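Local coordinates for protein pyruvate kinase (Pseudomonas aeruginosa, PDB 6QXL) that probably catalyses the last step of glycolysis, transferring a phosphoryl group from phosphoenolpyruvate to ADP to give pyruvate and ATP, at residues R4-L12 against L25-N36. Residues are numbered along the deposited sequence; the frame is centred on the assembly and turned at random.
Sequences RRTKIVATL and LILAGIDVARLN
Val-9 and Val-32 run alongside each other, CG2 of the first 3.9 Å from CB of the second, where the first two parallel strands of the TIM barrel pair in a beta-alpha-beta unit. Ala-10 and Leu-12 bond through their backbones to Val-32 and Arg-34, and the carbonyl of Ile-8 accepts from both Asp-31 and Val-32. At the N-terminal end of the strands Asp-31 OD2 is gripped twice: Arg-4 NH1 forms a salt bridge on its syn lone pair (2.8 Å, 163°), and Ile-8 N uses the anti one. A bend at chi3 (56°) turns the Arg-4 guanidinium so that NH2 reaches Gly-29 O, in the Schellman motif ending helix 19-28, while Ile-8 CD1 covers one face. Asp-31 OD1 pairs with Arg-61. On the other side of the sheet from Val-9, Ala-10 CB meets Ile-30 CG2, and Leu-12 CD1 touches both Ala-33 CB and Leu-35 CD2. At the C-terminal mouth of the barrel, near the magnesium ion, Arg-34, its chain straight as far as NE, passes beside Thr-11 toward a bound malonate, probably from the crystallisation liquor; NE is salt-bridged to Asp-68, and NH1 donates to Thr-11 OG1, 2.8 Å away in the guanidinium plane.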
loop_
_atom_site.group_PDB
_atom_site.type_symbol
_atom_site.label_atom_id
_atom_site.label_comp_id
_atom_site.label_asym_id
_atom_site.label_seq_id
_atom_site.Cartn_x
_atom_site.Cartn_y
_atom_site.Cartn_z
ATOM N N ARG A 4 -13.997 -27.534 -5.721
ATOM C CA ARG A 4 -13.050 -26.909 -6.643
ATOM C C ARG A 4 -13.728 -25.763 -7.387
ATOM O O ARG A 4 -14.861 -25.880 -7.811
ATOM C CB ARG A 4 -12.523 -27.928 -7.648
ATOM C CG ARG A 4 -11.848 -27.344 -8.887
ATOM C CD ARG A 4 -11.192 -28.455 -9.688
ATOM N NE ARG A 4 -12.134 -29.499 -10.061
ATOM C CZ ARG A 4 -12.892 -29.494 -11.147
ATOM N NH1 ARG A 4 -12.857 -28.499 -12.031
ATOM N NH2 ARG A 4 -13.701 -30.534 -11.378
ATOM N N ARG A 5 -13.005 -24.668 -7.544
ATOM C CA ARG A 5 -13.487 -23.491 -8.233
ATOM C C ARG A 5 -12.946 -23.334 -9.636
ATOM O O ARG A 5 -13.646 -22.837 -10.517
ATOM C CB ARG A 5 -13.140 -22.242 -7.427
ATOM C CG ARG A 5 -13.762 -22.218 -6.024
ATOM C CD ARG A 5 -13.232 -20.993 -5.238
ATOM N NE ARG A 5 -13.735 -19.712 -5.728
ATOM C CZ ARG A 5 -14.952 -19.236 -5.485
ATOM N NH1 ARG A 5 -15.831 -19.922 -4.772
ATOM N NH2 ARG A 5 -15.317 -18.054 -5.971
ATOM N N THR A 6 -11.692 -23.718 -9.858
ATOM C CA THR A 6 -11.090 -23.592 -11.183
ATOM C C THR A 6 -11.668 -24.666 -12.083
ATOM O O THR A 6 -11.834 -25.813 -11.655
ATOM C CB THR A 6 -9.554 -23.698 -11.091
ATOM O OG1 THR A 6 -9.077 -22.725 -10.148
ATOM C CG2 THR A 6 -8.917 -23.441 -12.439
ATOM N N LYS A 7 -11.972 -24.302 -13.322
ATOM C CA LYS A 7 -12.685 -25.212 -14.211
ATOM C C LYS A 7 -11.720 -25.942 -15.122
ATOM O O LYS A 7 -10.642 -25.454 -15.413
ATOM C CB LYS A 7 -13.739 -24.461 -15.013
ATOM C CG LYS A 7 -14.742 -23.708 -14.150
ATOM C CD LYS A 7 -15.500 -24.628 -13.174
ATOM C CE LYS A 7 -16.561 -23.866 -12.379
ATOM N NZ LYS A 7 -17.614 -23.269 -13.268
ATOM N N ILE A 8 -12.126 -27.138 -15.555
ATOM C CA ILE A 8 -11.283 -28.025 -16.356
ATOM C C ILE A 8 -11.868 -28.218 -17.744
ATOM O O ILE A 8 -12.996 -28.673 -17.883
ATOM C CB ILE A 8 -11.122 -29.387 -15.679
ATOM C CG1 ILE A 8 -10.334 -29.225 -14.365
ATOM C CG2 ILE A 8 -10.414 -30.356 -16.625
ATOM C CD1 ILE A 8 -10.230 -30.481 -13.492
ATOM N N VAL A 9 -11.090 -27.875 -18.760
ATOM C CA VAL A 9 -11.443 -28.136 -20.146
ATOM C C VAL A 9 -10.690 -29.373 -20.621
ATOM O O VAL A 9 -9.462 -29.422 -20.536
ATOM C CB VAL A 9 -11.054 -26.971 -21.043
ATOM C CG1 VAL A 9 -11.485 -27.239 -22.476
ATOM C CG2 VAL A 9 -11.662 -25.687 -20.516
ATOM N N ALA A 10 -11.425 -30.365 -21.119
ATOM C CA ALA A 10 -10.833 -31.630 -21.579
ATOM C C ALA A 10 -11.119 -31.790 -23.058
ATOM O O ALA A 10 -12.280 -31.772 -23.476
ATOM C CB ALA A 10 -11.394 -32.798 -20.802
ATOM N N THR A 11 -10.057 -31.932 -23.848
ATOM C CA THR A 11 -10.220 -32.177 -25.268
ATOM C C THR A 11 -10.574 -33.642 -25.487
ATOM O O THR A 11 -9.981 -34.522 -24.870
ATOM C CB THR A 11 -8.935 -31.846 -26.042
ATOM O OG1 THR A 11 -8.651 -30.451 -25.908
ATOM C CG2 THR A 11 -9.138 -32.137 -27.494
ATOM N N LEU A 12 -11.533 -33.887 -26.373
ATOM C CA LEU A 12 -11.922 -35.257 -26.721
ATOM C C LEU A 12 -11.186 -35.752 -27.951
ATOM O O LEU A 12 -10.755 -34.973 -28.809
ATOM C CB LEU A 12 -13.419 -35.358 -26.955
ATOM C CG LEU A 12 -14.257 -34.839 -25.785
ATOM C CD1 LEU A 12 -15.730 -35.012 -26.131
ATOM C CD2 LEU A 12 -13.878 -35.513 -24.461
ATOM N N LEU A 25 -14.933 -39.461 -17.342
ATOM C CA LEU A 25 -14.470 -38.085 -17.381
ATOM C C LEU A 25 -15.483 -37.128 -16.744
ATOM O O LEU A 25 -15.105 -36.200 -16.023
ATOM C CB LEU A 25 -14.183 -37.634 -18.823
ATOM C CG LEU A 25 -13.054 -38.271 -19.614
ATOM C CD1 LEU A 25 -13.053 -37.708 -21.037
ATOM C CD2 LEU A 25 -11.721 -38.066 -18.923
ATOM N N ILE A 26 -16.753 -37.348 -17.035
ATOM C CA ILE A 26 -17.841 -36.578 -16.429
ATOM C C ILE A 26 -17.788 -36.739 -14.914
ATOM O O ILE A 26 -17.857 -35.749 -14.177
ATOM C CB ILE A 26 -19.212 -37.011 -16.991
ATOM C CG1 ILE A 26 -19.169 -36.836 -18.551
ATOM C CG2 ILE A 26 -20.340 -36.233 -16.369
ATOM C CD1 ILE A 26 -18.912 -35.578 -19.168
ATOM N N LEU A 27 -17.648 -37.968 -14.453
ATOM C CA LEU A 27 -17.587 -38.217 -13.010
ATOM C C LEU A 27 -16.320 -37.689 -12.379
ATOM O O LEU A 27 -16.325 -37.354 -11.210
ATOM C CB LEU A 27 -17.734 -39.706 -12.692
ATOM C CG LEU A 27 -19.096 -40.295 -12.988
ATOM C CD1 LEU A 27 -18.953 -41.822 -13.140
ATOM C CD2 LEU A 27 -20.133 -39.890 -11.935
ATOM N N ALA A 28 -15.234 -37.629 -13.141
ATOM C CA ALA A 28 -13.976 -37.117 -12.609
ATOM C C ALA A 28 -13.992 -35.593 -12.469
ATOM O O ALA A 28 -13.139 -35.026 -11.780
ATOM C CB ALA A 28 -12.807 -37.562 -13.468
ATOM N N GLY A 29 -14.940 -34.942 -13.144
ATOM C CA GLY A 29 -15.212 -33.541 -12.933
ATOM C C GLY A 29 -14.987 -32.605 -14.096
ATOM O O GLY A 29 -14.879 -31.399 -13.881
ATOM N N ILE A 30 -14.943 -33.071 -15.334
ATOM C CA ILE A 30 -14.729 -32.113 -16.412
ATOM C C ILE A 30 -15.859 -31.092 -16.445
ATOM O O ILE A 30 -17.007 -31.419 -16.203
ATOM C CB ILE A 30 -14.547 -32.766 -17.794
ATOM C CG1 ILE A 30 -15.792 -33.480 -18.290
ATOM C CG2 ILE A 30 -13.372 -33.736 -17.789
ATOM C CD1 ILE A 30 -15.843 -33.496 -19.809
ATOM N N ASP A 31 -15.524 -29.849 -16.722
ATOM C CA ASP A 31 -16.523 -28.794 -16.824
ATOM C C ASP A 31 -16.782 -28.383 -18.280
ATOM O O ASP A 31 -17.831 -27.814 -18.577
ATOM C CB ASP A 31 -16.096 -27.586 -15.970
ATOM C CG ASP A 31 -15.713 -27.987 -14.523
ATOM O OD1 ASP A 31 -16.620 -28.258 -13.668
ATOM O OD2 ASP A 31 -14.483 -28.050 -14.236
ATOM N N VAL A 32 -15.835 -28.641 -19.181
ATOM C CA VAL A 32 -15.994 -28.284 -20.595
ATOM C C VAL A 32 -15.320 -29.352 -21.453
ATOM O O VAL A 32 -14.194 -29.758 -21.173
ATOM C CB VAL A 32 -15.346 -26.933 -20.925
ATOM C CG1 VAL A 32 -15.510 -26.574 -22.400
ATOM C CG2 VAL A 32 -15.939 -25.857 -20.064
ATOM N N ALA A 33 -16.016 -29.796 -22.496
ATOM C CA ALA A 33 -15.454 -30.710 -23.462
ATOM C C ALA A 33 -15.117 -29.921 -24.711
ATOM O O ALA A 33 -15.975 -29.206 -25.250
ATOM C CB ALA A 33 -16.441 -31.817 -23.787
ATOM N N ARG A 34 -13.866 -30.042 -25.165
ATOM C CA ARG A 34 -13.406 -29.333 -26.350
ATOM C C ARG A 34 -13.407 -30.301 -27.531
ATOM O O ARG A 34 -12.876 -31.412 -27.436
ATOM C CB ARG A 34 -11.993 -28.778 -26.115
ATOM C CG ARG A 34 -11.265 -28.251 -27.347
ATOM C CD ARG A 34 -10.008 -27.528 -26.906
ATOM N NE ARG A 34 -9.184 -27.127 -28.058
ATOM C CZ ARG A 34 -8.191 -27.835 -28.595
ATOM N NH1 ARG A 34 -7.827 -29.014 -28.108
ATOM N NH2 ARG A 34 -7.541 -27.344 -29.635
ATOM N N LEU A 35 -13.999 -29.865 -28.630
ATOM C CA LEU A 35 -14.068 -30.643 -29.841
ATOM C C LEU A 35 -13.166 -29.937 -30.825
ATOM O O LEU A 35 -13.486 -28.827 -31.280
ATOM C CB LEU A 35 -15.503 -30.703 -30.368
ATOM C CG LEU A 35 -16.581 -31.059 -29.346
ATOM C CD1 LEU A 35 -17.929 -31.107 -30.082
ATOM C CD2 LEU A 35 -16.349 -32.392 -28.673
ATOM N N ASN A 36 -12.031 -30.560 -31.139
ATOM C CA ASN A 36 -11.047 -29.929 -32.001
ATOM C C ASN A 36 -11.386 -30.247 -33.439
ATOM O O ASN A 36 -11.243 -31.380 -33.864
ATOM C CB ASN A 36 -9.639 -30.405 -31.612
ATOM C CG ASN A 36 -8.547 -29.743 -32.415
ATOM O OD1 ASN A 36 -8.784 -28.793 -33.167
ATOM N ND2 ASN A 36 -7.349 -30.248 -32.268
HETATM O O HOH W 1 -14.054 -32.645 -9.483
#